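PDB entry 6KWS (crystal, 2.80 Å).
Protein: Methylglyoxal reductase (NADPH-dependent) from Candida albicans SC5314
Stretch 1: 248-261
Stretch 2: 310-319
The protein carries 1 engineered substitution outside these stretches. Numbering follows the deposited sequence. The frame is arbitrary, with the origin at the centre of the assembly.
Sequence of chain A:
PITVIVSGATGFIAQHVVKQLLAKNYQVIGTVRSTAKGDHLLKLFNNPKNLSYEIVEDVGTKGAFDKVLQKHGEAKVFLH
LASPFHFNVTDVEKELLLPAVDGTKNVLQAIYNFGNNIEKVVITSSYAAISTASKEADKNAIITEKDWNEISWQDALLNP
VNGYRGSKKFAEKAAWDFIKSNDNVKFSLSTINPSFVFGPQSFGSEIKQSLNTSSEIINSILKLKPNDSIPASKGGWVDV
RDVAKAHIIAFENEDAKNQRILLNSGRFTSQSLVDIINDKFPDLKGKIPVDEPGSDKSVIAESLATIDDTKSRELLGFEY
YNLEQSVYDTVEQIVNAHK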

# COMPACT_ATOMS: atom_id res chain seq x y z
N ILE A 248 7.23 8.44 4.27
CA ILE A 248 7.87 9.45 5.09
C ILE A 248 8.78 10.32 4.25
O ILE A 248 8.77 11.55 4.38
CB ILE A 248 8.60 8.81 6.27
CG1 ILE A 248 7.57 8.31 7.27
CG2 ILE A 248 9.58 9.80 6.90
CD1 ILE A 248 8.05 7.14 8.11
N ILE A 249 9.57 9.73 3.35
CA ILE A 249 10.39 10.56 2.48
C ILE A 249 9.50 11.48 1.65
O ILE A 249 9.92 12.58 1.28
CB ILE A 249 11.32 9.70 1.59
CG1 ILE A 249 12.14 8.70 2.42
CG2 ILE A 249 12.24 10.58 0.76
CD1 ILE A 249 13.11 9.35 3.36
N ALA A 250 8.25 11.08 1.42
CA ALA A 250 7.39 11.81 0.51
C ALA A 250 7.04 13.20 1.03
O ALA A 250 6.78 14.11 0.22
CB ALA A 250 6.11 11.03 0.24
N PHE A 251 6.99 13.40 2.35
CA PHE A 251 6.77 14.75 2.86
C PHE A 251 8.02 15.41 3.45
O PHE A 251 8.03 16.63 3.62
CB PHE A 251 5.63 14.76 3.90
CG PHE A 251 5.99 14.13 5.22
CD1 PHE A 251 6.73 14.82 6.17
CD2 PHE A 251 5.54 12.86 5.52
CE1 PHE A 251 7.05 14.24 7.39
CE2 PHE A 251 5.86 12.27 6.73
CZ PHE A 251 6.62 12.97 7.67
N GLU A 252 9.07 14.64 3.74
CA GLU A 252 10.29 15.25 4.28
C GLU A 252 11.16 15.84 3.18
O GLU A 252 11.85 16.84 3.41
CB GLU A 252 11.10 14.21 5.05
CG GLU A 252 10.51 13.75 6.37
CD GLU A 252 11.49 12.86 7.14
OE1 GLU A 252 12.23 12.07 6.49
OE2 GLU A 252 11.54 12.95 8.39
N ASN A 253 11.16 15.22 2.01
CA ASN A 253 11.84 15.76 0.84
C ASN A 253 10.91 16.72 0.11
O ASN A 253 9.76 16.38 -0.21
CB ASN A 253 12.28 14.62 -0.07
CG ASN A 253 12.93 15.10 -1.33
OD1 ASN A 253 13.08 16.30 -1.56
ND2 ASN A 253 13.35 14.15 -2.17
N GLU A 254 11.41 17.92 -0.17
CA GLU A 254 10.58 18.93 -0.82
C GLU A 254 10.32 18.58 -2.28
O GLU A 254 9.24 18.87 -2.81
CB GLU A 254 11.23 20.31 -0.70
CG GLU A 254 11.75 20.70 0.71
CD GLU A 254 13.09 20.00 1.11
OE1 GLU A 254 13.16 19.41 2.21
OE2 GLU A 254 14.06 20.04 0.32
N ASP A 255 11.26 17.92 -2.96
CA ASP A 255 10.98 17.64 -4.37
C ASP A 255 9.89 16.60 -4.58
O ASP A 255 9.55 16.30 -5.73
CB ASP A 255 12.25 17.19 -5.10
CG ASP A 255 13.43 18.11 -4.84
OD1 ASP A 255 13.21 19.34 -4.69
OD2 ASP A 255 14.57 17.60 -4.79
N ALA A 256 9.32 16.04 -3.52
CA ALA A 256 8.26 15.06 -3.70
C ALA A 256 6.89 15.71 -3.84
O ALA A 256 5.93 14.98 -4.11
CB ALA A 256 8.27 14.06 -2.54
N LYS A 257 6.77 17.03 -3.69
CA LYS A 257 5.48 17.70 -3.80
C LYS A 257 4.89 17.56 -5.20
O LYS A 257 5.58 17.77 -6.20
CB LYS A 257 5.61 19.19 -3.46
CG LYS A 257 6.44 19.46 -2.23
CD LYS A 257 6.71 20.95 -2.02
CE LYS A 257 5.76 21.50 -0.95
NZ LYS A 257 6.02 22.95 -0.66
N ASN A 258 3.60 17.22 -5.25
CA ASN A 258 2.87 17.03 -6.50
C ASN A 258 3.52 15.97 -7.38
O ASN A 258 3.46 16.04 -8.61
CB ASN A 258 2.72 18.36 -7.27
CG ASN A 258 1.77 19.32 -6.54
OD1 ASN A 258 0.55 19.11 -6.52
ND2 ASN A 258 2.34 20.34 -5.88
N GLN A 259 4.13 14.97 -6.75
CA GLN A 259 4.69 13.82 -7.44
C GLN A 259 3.82 12.59 -7.21
O GLN A 259 3.19 12.45 -6.16
CB GLN A 259 6.13 13.53 -6.98
CG GLN A 259 7.13 14.63 -7.30
CD GLN A 259 7.07 15.09 -8.75
OE1 GLN A 259 7.04 14.29 -9.67
NE2 GLN A 259 7.00 16.40 -8.93
N ARG A 260 3.78 11.73 -8.23
CA ARG A 260 3.32 10.35 -8.09
C ARG A 260 4.56 9.46 -8.01
O ARG A 260 5.34 9.41 -8.95
CB ARG A 260 2.49 9.90 -9.28
CG ARG A 260 1.24 10.67 -9.53
CD ARG A 260 0.71 10.17 -10.85
NE ARG A 260 -0.23 9.07 -10.71
CZ ARG A 260 -0.42 8.14 -11.64
NH1 ARG A 260 0.29 8.16 -12.77
NH2 ARG A 260 -1.32 7.18 -11.44
N ILE A 261 4.72 8.76 -6.90
CA ILE A 261 5.94 7.99 -6.67
C ILE A 261 5.60 6.52 -6.86
O ILE A 261 4.79 5.95 -6.13
CB ILE A 261 6.55 8.29 -5.30
CG1 ILE A 261 7.06 9.72 -5.26
CG2 ILE A 261 7.75 7.46 -5.08
CD1 ILE A 261 6.58 10.51 -4.09
N THR A 310 12.89 5.06 -12.35
CA THR A 310 14.13 5.81 -12.11
C THR A 310 13.88 7.08 -11.30
O THR A 310 14.50 7.30 -10.26
CB THR A 310 14.80 6.15 -13.44
OG1 THR A 310 14.74 5.01 -14.30
CG2 THR A 310 16.26 6.49 -13.24
N LYS A 311 12.93 7.91 -11.74
CA LYS A 311 12.69 9.18 -11.07
C LYS A 311 12.19 8.96 -9.64
O LYS A 311 12.61 9.67 -8.71
CB LYS A 311 11.71 10.00 -11.90
CG LYS A 311 11.11 11.19 -11.17
CD LYS A 311 9.69 10.88 -10.69
CE LYS A 311 8.96 12.17 -10.41
NZ LYS A 311 9.79 13.09 -9.54
N SER A 312 11.32 7.97 -9.44
CA SER A 312 10.90 7.64 -8.08
C SER A 312 12.08 7.18 -7.22
O SER A 312 12.22 7.60 -6.07
CB SER A 312 9.81 6.56 -8.12
OG SER A 312 8.62 7.06 -8.70
N ARG A 313 12.96 6.35 -7.77
CA ARG A 313 14.13 5.92 -7.02
C ARG A 313 15.08 7.07 -6.71
O ARG A 313 15.73 7.08 -5.66
CB ARG A 313 14.86 4.84 -7.78
CG ARG A 313 13.97 3.69 -8.10
CD ARG A 313 14.34 2.44 -7.45
NE ARG A 313 13.99 1.31 -8.30
CZ ARG A 313 14.23 0.03 -8.04
NH1 ARG A 313 14.86 -0.28 -6.93
NH2 ARG A 313 13.85 -0.90 -8.89
N GLU A 314 15.22 8.02 -7.64
CA GLU A 314 16.01 9.21 -7.34
C GLU A 314 15.34 10.03 -6.25
O GLU A 314 16.01 10.59 -5.38
CB GLU A 314 16.19 10.07 -8.59
CG GLU A 314 16.93 9.39 -9.75
CD GLU A 314 17.18 10.35 -10.92
OE1 GLU A 314 16.67 11.51 -10.89
OE2 GLU A 314 17.87 9.94 -11.88
N LEU A 315 14.01 10.11 -6.29
CA LEU A 315 13.32 10.93 -5.31
C LEU A 315 13.51 10.39 -3.91
O LEU A 315 13.59 11.16 -2.94
CB LEU A 315 11.85 11.00 -5.70
CG LEU A 315 11.04 12.22 -5.33
CD1 LEU A 315 11.85 13.50 -5.45
CD2 LEU A 315 9.83 12.25 -6.25
N LEU A 316 13.62 9.06 -3.77
CA LEU A 316 13.66 8.41 -2.46
C LEU A 316 15.08 8.19 -1.97
O LEU A 316 15.37 8.34 -0.79
CB LEU A 316 12.90 7.08 -2.51
CG LEU A 316 11.49 7.29 -3.05
CD1 LEU A 316 10.75 5.98 -3.24
CD2 LEU A 316 10.70 8.28 -2.16
N GLY A 317 15.99 7.83 -2.87
CA GLY A 317 17.38 7.63 -2.52
C GLY A 317 17.68 6.66 -1.40
O GLY A 317 18.40 7.02 -0.46
N PHE A 318 17.15 5.44 -1.45
CA PHE A 318 17.58 4.40 -0.52
C PHE A 318 17.41 3.04 -1.18
O PHE A 318 16.61 2.88 -2.11
CB PHE A 318 16.83 4.47 0.84
CG PHE A 318 15.33 4.23 0.77
CD1 PHE A 318 14.80 2.94 0.83
CD2 PHE A 318 14.45 5.31 0.73
CE1 PHE A 318 13.41 2.73 0.81
CE2 PHE A 318 13.06 5.11 0.71
CZ PHE A 318 12.54 3.82 0.75
N GLU A 319 18.19 2.08 -0.69
CA GLU A 319 18.18 0.72 -1.22
C GLU A 319 16.94 -0.04 -0.75
O GLU A 319 16.61 -0.05 0.44
CB GLU A 319 19.46 0.01 -0.76
CG GLU A 319 19.54 -1.51 -1.03
CD GLU A 319 20.30 -2.29 0.08
OE1 GLU A 319 21.53 -2.48 -0.08
OE2 GLU A 319 19.66 -2.72 1.09

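The contact is built around Leu-315, the residue of the short helix 310-316 that is most covered by the other stretch. Its CA-to-CB bond points sideways, but the side chain, with chi1 in t and chi2 in p, brings its two methyl groups to the neighbouring segment. CD2 of Leu-315 packs 3.9 Å from CG1 of Ile-261 and 3.7 Å from CG of Gln-259, while CD1 of the same leucine lies 3.6 Å from the backbone O of Asp-255. Ala-256 adds a lighter contact: its CB sits 4.3 Å from CG of Leu-315, and its backbone N lies 4.1 Å from CD1 of Leu-315.

One residue further along the helix, Leu-316 is buried and bridges two parts of the first stretch. Its CD1 meets CG2 of Ile-261 at 3.8 Å, and its CD2 meets CG2 of Ile-249 at 4.0 Å. Branched aliphatic chains suit these positions because their separate carbon branches can meet different neighbours without leaving a polar group unpaired. Ile-249 also reaches past the end of the helix, where its CG1 lies 4.1 Å from CE2 of Phe-318. Between Leu-316 and Phe-318, Gly-317 leaves helical geometry with positive phi, a conformation that glycine adopts readily.

Ser-312 is small enough to let the backbones approach: its CA is 5.2 Å from CA of Ile-261, and its OG is 3.5 Å from that same CA. The buried hydroxyl is hydrogen-bonded to a residue just beyond the stretches.

At the polar edge, Asn-253 uses both ends of its amide. ND2 of Asn-253 donates a hydrogen bond to O of Leu-315 (3.1 Å), a carbonyl in the last turn of the helix, while OD1 of Asn-253 accepts one from N of Asp-255 (2.8 Å), steadying the turn after its own helix. Farther out, the long, flexible chain of Lys-311 carries its NZ to 3.0 Å from OE1 of Gln-259.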